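Local atomic coordinates of endoglucanase (Bacillus akibai, PDB entry 1UWW), a protein that hydrolyses internal beta-1,4-glucosidic linkages of cellulose and related glucans, here represented by its non-crystalline-cellulose-specific family 28 carbohydrate-binding module. Residues S20-W32 with L42-W55. Numbering follows the deposited sequence.
Sequences SVFEDGTRQGWDW and LTIEEANGSNALSW. With CA (calcium ion), chain C.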
loop_
_atom_site.group_PDB
_atom_site.type_symbol
_atom_site.label_atom_id
_atom_site.label_comp_id
_atom_site.label_asym_id
_atom_site.label_seq_id
_atom_site.Cartn_x
_atom_site.Cartn_y
_atom_site.Cartn_z
ATOM N N SER A 20 -8.373 -22.059 -2.720
ATOM C CA SER A 20 -7.320 -22.710 -3.491
ATOM C C SER A 20 -6.324 -23.371 -2.527
ATOM O O SER A 20 -5.640 -22.697 -1.766
ATOM C CB SER A 20 -6.603 -21.694 -4.403
ATOM O OG SER A 20 -7.507 -20.886 -5.152
ATOM N N VAL A 21 -6.300 -24.704 -2.533
ATOM C CA VAL A 21 -5.473 -25.503 -1.645
ATOM C C VAL A 21 -4.334 -26.270 -2.355
ATOM O O VAL A 21 -3.449 -26.787 -1.701
ATOM C CB VAL A 21 -6.335 -26.455 -0.780
ATOM C CG1 VAL A 21 -7.299 -25.641 0.074
ATOM C CG2 VAL A 21 -7.095 -27.465 -1.639
ATOM N N PHE A 22 -4.373 -26.376 -3.663
ATOM C CA PHE A 22 -3.254 -26.921 -4.461
ATOM C C PHE A 22 -2.923 -28.358 -4.118
ATOM O O PHE A 22 -1.770 -28.743 -4.145
ATOM C CB PHE A 22 -2.010 -26.013 -4.377
ATOM C CG PHE A 22 -2.337 -24.553 -4.655
ATOM C CD1 PHE A 22 -2.619 -24.128 -5.953
ATOM C CD2 PHE A 22 -2.410 -23.629 -3.611
ATOM C CE1 PHE A 22 -2.948 -22.811 -6.191
ATOM C CE2 PHE A 22 -2.754 -22.320 -3.860
ATOM C CZ PHE A 22 -3.018 -21.907 -5.163
ATOM N N GLU A 23 -3.957 -29.165 -3.849
ATOM C CA GLU A 23 -3.764 -30.561 -3.470
ATOM C C GLU A 23 -4.083 -31.568 -4.577
ATOM O O GLU A 23 -4.017 -32.780 -4.322
ATOM C CB GLU A 23 -4.562 -30.885 -2.218
ATOM C CG GLU A 23 -4.163 -30.068 -0.988
ATOM C CD GLU A 23 -2.673 -30.151 -0.650
ATOM O OE1 GLU A 23 -2.009 -31.212 -0.854
ATOM O OE2 GLU A 23 -2.149 -29.141 -0.123
ATOM N N ASP A 24 -4.358 -31.104 -5.788
ATOM C CA ASP A 24 -4.713 -31.979 -6.916
ATOM C C ASP A 24 -3.650 -31.988 -8.018
ATOM O O ASP A 24 -3.945 -32.348 -9.155
ATOM C CB ASP A 24 -6.078 -31.568 -7.502
ATOM C CG ASP A 24 -6.094 -30.131 -8.066
ATOM O OD1 ASP A 24 -5.036 -29.464 -8.088
ATOM O OD2 ASP A 24 -7.135 -29.585 -8.512
ATOM N N GLY A 25 -2.432 -31.562 -7.702
ATOM C CA GLY A 25 -1.361 -31.489 -8.678
ATOM C C GLY A 25 -1.485 -30.368 -9.700
ATOM O O GLY A 25 -0.681 -30.326 -10.646
ATOM N N THR A 26 -2.432 -29.438 -9.506
ATOM C CA THR A 26 -2.602 -28.300 -10.407
ATOM C C THR A 26 -2.551 -26.963 -9.677
ATOM O O THR A 26 -2.637 -26.889 -8.460
ATOM C CB THR A 26 -3.950 -28.329 -11.150
ATOM O OG1 THR A 26 -5.011 -27.850 -10.309
ATOM C CG2 THR A 26 -4.378 -29.746 -11.595
ATOM N N ARG A 27 -2.466 -25.907 -10.483
ATOM C CA ARG A 27 -2.475 -24.517 -10.030
ATOM C C ARG A 27 -3.880 -24.000 -9.733
ATOM O O ARG A 27 -4.031 -22.837 -9.390
ATOM C CB ARG A 27 -1.801 -23.628 -11.058
ATOM C CG ARG A 27 -0.353 -23.967 -11.311
ATOM C CD ARG A 27 0.283 -23.041 -12.319
ATOM N NE ARG A 27 0.046 -23.440 -13.704
ATOM C CZ ARG A 27 -0.230 -22.645 -14.708
ATOM N NH1 ARG A 27 -0.477 -21.357 -14.544
ATOM N NH2 ARG A 27 -0.324 -23.174 -15.926
ATOM N N GLN A 28 -4.897 -24.843 -9.858
ATOM C CA GLN A 28 -6.282 -24.467 -9.564
ATOM C C GLN A 28 -6.684 -23.105 -10.157
ATOM O O GLN A 28 -7.352 -22.289 -9.523
ATOM C CB GLN A 28 -6.597 -24.567 -8.077
ATOM C CG GLN A 28 -6.417 -25.999 -7.548
ATOM C CD GLN A 28 -7.077 -26.228 -6.221
ATOM O OE1 GLN A 28 -6.716 -25.619 -5.218
ATOM N NE2 GLN A 28 -8.078 -27.109 -6.200
ATOM N N GLY A 29 -6.289 -22.879 -11.398
ATOM C CA GLY A 29 -6.673 -21.694 -12.141
ATOM C C GLY A 29 -5.779 -20.476 -12.004
ATOM O O GLY A 29 -6.051 -19.453 -12.640
ATOM N N TRP A 30 -4.754 -20.551 -11.162
ATOM C CA TRP A 30 -3.814 -19.436 -10.958
ATOM C C TRP A 30 -2.770 -19.385 -12.061
ATOM O O TRP A 30 -2.229 -20.418 -12.470
ATOM C CB TRP A 30 -3.143 -19.573 -9.588
ATOM C CG TRP A 30 -4.081 -19.282 -8.469
ATOM C CD1 TRP A 30 -4.936 -20.144 -7.842
ATOM C CD2 TRP A 30 -4.295 -18.002 -7.876
ATOM N NE1 TRP A 30 -5.650 -19.473 -6.884
ATOM C CE2 TRP A 30 -5.298 -18.151 -6.902
ATOM C CE3 TRP A 30 -3.770 -16.725 -8.106
ATOM C CZ2 TRP A 30 -5.760 -17.082 -6.135
ATOM C CZ3 TRP A 30 -4.223 -15.667 -7.350
ATOM C CH2 TRP A 30 -5.214 -15.852 -6.365
ATOM N N ASP A 31 -2.433 -18.184 -12.490
ATOM C CA ASP A 31 -1.476 -17.969 -13.561
ATOM C C ASP A 31 -0.834 -16.605 -13.373
ATOM O O ASP A 31 -1.193 -15.854 -12.457
ATOM C CB ASP A 31 -2.208 -18.011 -14.897
ATOM C CG ASP A 31 -1.354 -18.477 -16.041
ATOM O OD1 ASP A 31 -0.116 -18.557 -15.918
ATOM O OD2 ASP A 31 -1.883 -18.831 -17.135
ATOM N N TRP A 32 0.122 -16.280 -14.221
ATOM C CA TRP A 32 0.699 -14.940 -14.245
ATOM C C TRP A 32 -0.239 -13.959 -14.939
ATOM O O TRP A 32 -0.774 -14.257 -16.020
ATOM C CB TRP A 32 2.042 -14.927 -14.961
ATOM C CG TRP A 32 3.121 -15.647 -14.259
ATOM C CD1 TRP A 32 3.868 -16.687 -14.743
ATOM C CD2 TRP A 32 3.620 -15.406 -12.920
ATOM N NE1 TRP A 32 4.785 -17.102 -13.809
ATOM C CE2 TRP A 32 4.657 -16.330 -12.677
ATOM C CE3 TRP A 32 3.312 -14.473 -11.918
ATOM C CZ2 TRP A 32 5.383 -16.343 -11.496
ATOM C CZ3 TRP A 32 4.025 -14.515 -10.740
ATOM C CH2 TRP A 32 5.055 -15.437 -10.544
ATOM N N LEU A 42 5.772 -21.659 -12.499
ATOM C CA LEU A 42 4.838 -21.784 -11.380
ATOM C C LEU A 42 4.576 -23.266 -11.195
ATOM O O LEU A 42 4.004 -23.918 -12.080
ATOM C CB LEU A 42 3.518 -21.095 -11.690
ATOM C CG LEU A 42 3.434 -19.592 -11.557
ATOM C CD1 LEU A 42 2.202 -19.037 -12.264
ATOM C CD2 LEU A 42 3.408 -19.202 -10.092
ATOM N N THR A 43 5.011 -23.804 -10.075
ATOM C CA THR A 43 4.857 -25.227 -9.777
ATOM C C THR A 43 4.229 -25.442 -8.410
ATOM O O THR A 43 4.087 -24.511 -7.609
ATOM C CB THR A 43 6.205 -25.965 -9.854
ATOM O OG1 THR A 43 7.096 -25.426 -8.886
ATOM C CG2 THR A 43 6.863 -25.789 -11.236
ATOM N N ILE A 44 3.828 -26.665 -8.141
ATOM C CA ILE A 44 3.277 -27.003 -6.854
ATOM C C ILE A 44 4.379 -27.661 -6.015
ATOM O O ILE A 44 4.963 -28.669 -6.428
ATOM C CB ILE A 44 2.058 -27.947 -7.014
ATOM C CG1 ILE A 44 0.953 -27.335 -7.906
ATOM C CG2 ILE A 44 1.504 -28.301 -5.624
ATOM C CD1 ILE A 44 0.588 -25.909 -7.585
ATOM N N GLU A 45 4.677 -27.096 -4.852
ATOM C CA GLU A 45 5.781 -27.536 -4.003
ATOM C C GLU A 45 5.314 -27.618 -2.537
ATOM O O GLU A 45 4.419 -26.892 -2.104
ATOM C CB GLU A 45 6.981 -26.594 -4.131
ATOM C CG GLU A 45 7.451 -26.327 -5.555
ATOM C CD GLU A 45 8.082 -27.521 -6.233
ATOM O OE1 GLU A 45 8.429 -28.516 -5.530
ATOM O OE2 GLU A 45 8.195 -27.442 -7.484
ATOM N N GLU A 46 5.958 -28.465 -1.739
ATOM C CA GLU A 46 5.629 -28.627 -0.335
ATOM C C GLU A 46 6.120 -27.447 0.500
ATOM O O GLU A 46 7.265 -26.997 0.359
ATOM C CB GLU A 46 6.211 -29.942 0.189
ATOM C CG GLU A 46 5.818 -30.266 1.632
ATOM C CD GLU A 46 6.802 -29.744 2.676
ATOM O OE1 GLU A 46 7.994 -29.523 2.341
ATOM O OE2 GLU A 46 6.414 -29.558 3.856
ATOM N N ALA A 47 5.250 -26.919 1.342
ATOM C CA ALA A 47 5.615 -25.913 2.332
ATOM C C ALA A 47 4.796 -26.161 3.585
ATOM O O ALA A 47 3.558 -26.181 3.541
ATOM C CB ALA A 47 5.353 -24.500 1.821
ATOM N N ASN A 48 5.475 -26.346 4.709
ATOM C CA ASN A 48 4.795 -26.415 6.005
ATOM C C ASN A 48 3.793 -27.571 6.080
ATOM O O ASN A 48 2.768 -27.447 6.746
ATOM C CB ASN A 48 4.146 -25.047 6.298
ATOM C CG ASN A 48 3.654 -24.881 7.738
ATOM O OD1 ASN A 48 4.221 -25.445 8.687
ATOM N ND2 ASN A 48 2.658 -24.019 7.912
ATOM N N GLY A 49 4.106 -28.662 5.396
ATOM C CA GLY A 49 3.293 -29.868 5.415
ATOM C C GLY A 49 2.054 -29.823 4.557
ATOM O O GLY A 49 1.077 -30.578 4.776
ATOM N N SER A 50 2.079 -28.969 3.545
ATOM C CA SER A 50 0.994 -28.934 2.585
ATOM C C SER A 50 1.556 -28.504 1.243
ATOM O O SER A 50 2.600 -27.876 1.182
ATOM C CB SER A 50 -0.090 -27.967 3.058
ATOM O OG SER A 50 -1.247 -28.003 2.217
ATOM N N ASN A 51 0.857 -28.806 0.175
ATOM C CA ASN A 51 1.279 -28.380 -1.137
ATOM C C ASN A 51 0.819 -26.952 -1.420
ATOM O O ASN A 51 -0.275 -26.553 -1.035
ATOM C CB ASN A 51 0.750 -29.334 -2.196
ATOM C CG ASN A 51 1.461 -30.652 -2.180
ATOM O OD1 ASN A 51 2.704 -30.716 -2.212
ATOM N ND2 ASN A 51 0.689 -31.720 -2.102
ATOM N N ALA A 52 1.669 -26.198 -2.109
ATOM C CA ALA A 52 1.488 -24.766 -2.288
ATOM C C ALA A 52 1.904 -24.353 -3.704
ATOM O O ALA A 52 2.749 -24.977 -4.317
ATOM C CB ALA A 52 2.319 -24.052 -1.278
ATOM N N LEU A 53 1.313 -23.287 -4.218
ATOM C CA LEU A 53 1.720 -22.657 -5.475
ATOM C C LEU A 53 3.074 -21.966 -5.224
ATOM O O LEU A 53 3.213 -21.224 -4.264
ATOM C CB LEU A 53 0.686 -21.624 -5.875
ATOM C CG LEU A 53 0.904 -20.909 -7.209
ATOM C CD1 LEU A 53 0.764 -21.864 -8.373
ATOM C CD2 LEU A 53 -0.053 -19.737 -7.342
ATOM N N SER A 54 4.058 -22.161 -6.100
ATOM C CA SER A 54 5.434 -21.717 -5.846
ATOM C C SER A 54 6.152 -21.211 -7.083
ATOM O O SER A 54 5.898 -21.672 -8.191
ATOM C CB SER A 54 6.195 -22.875 -5.176
ATOM O OG SER A 54 7.469 -22.512 -4.713
ATOM N N TRP A 55 7.018 -20.229 -6.871
ATOM C CA TRP A 55 7.944 -19.773 -7.914
ATOM C C TRP A 55 9.190 -19.260 -7.210
ATOM O O TRP A 55 9.184 -18.998 -6.022
ATOM C CB TRP A 55 7.284 -18.724 -8.825
ATOM C CG TRP A 55 6.950 -17.425 -8.161
ATOM C CD1 TRP A 55 7.685 -16.279 -8.219
ATOM C CD2 TRP A 55 5.780 -17.112 -7.366
ATOM N NE1 TRP A 55 7.065 -15.289 -7.491
ATOM C CE2 TRP A 55 5.892 -15.767 -6.973
ATOM C CE3 TRP A 55 4.668 -17.841 -6.935
ATOM C CZ2 TRP A 55 4.918 -15.126 -6.194
ATOM C CZ3 TRP A 55 3.708 -17.197 -6.144
ATOM C CH2 TRP A 55 3.849 -15.865 -5.789
HETATM CA CA CA C . -2.132 -26.810 0.277
HETATM O O HOH W 1 -4.006 -26.706 1.693
#
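Trp32 lies over Leu42, whose CD1 sits 3.6 Å from the centroid of the Trp32 five-membered ring and 12° off its normal, a CH-pi contact. The far rim of the same indole runs edge-on into Trp55: Trp32 CH2 stands above the Trp55 face, 3.6 Å from Trp55 CD1, with the planes at 80°, a T-shaped pair. A second CH-pi contact forms at Phe22, where Leu53 CB approaches one ring face 3.9 Å from the centroid. Because Leu53 CG is anti to its backbone N (chi1 -177°), the methyls extend beyond that ring, Leu53 CD1 to 3.8 Å from Arg27 CG and Leu53 CD2 to 3.8 Å from Trp30 CB. Ile44 CD1 meets Phe22 CD1.

The polar end is organised by calcium. Val21 O, Glu23 OE2, Ser50 OG and Asn51 O bind it directly, Asn51 O at 2.3 Å from the calcium, with a water and Asp184 completing the site. The Glu23 chain bends at chi2, turning its carboxylate toward the metal and Asn51, which it also grips twice: OE2 accepts from Asn51 N through its syn lone pair at 3.0 Å, while OE1 is met by Asn51 ND2 on its syn side but tilted out of the carboxylate plane, also at 3.0 Å. The metal thus ties the loop to the 43-47/50-58 hairpin, probably offsetting the negative charge gathered there.

In the beta-sandwich, this hairpin edges one antiparallel sheet beside strand 180-189; strand 30-32 edges the other, next to strand 73-77, whose Leu74 touches Trp30, Trp32 and Trp55.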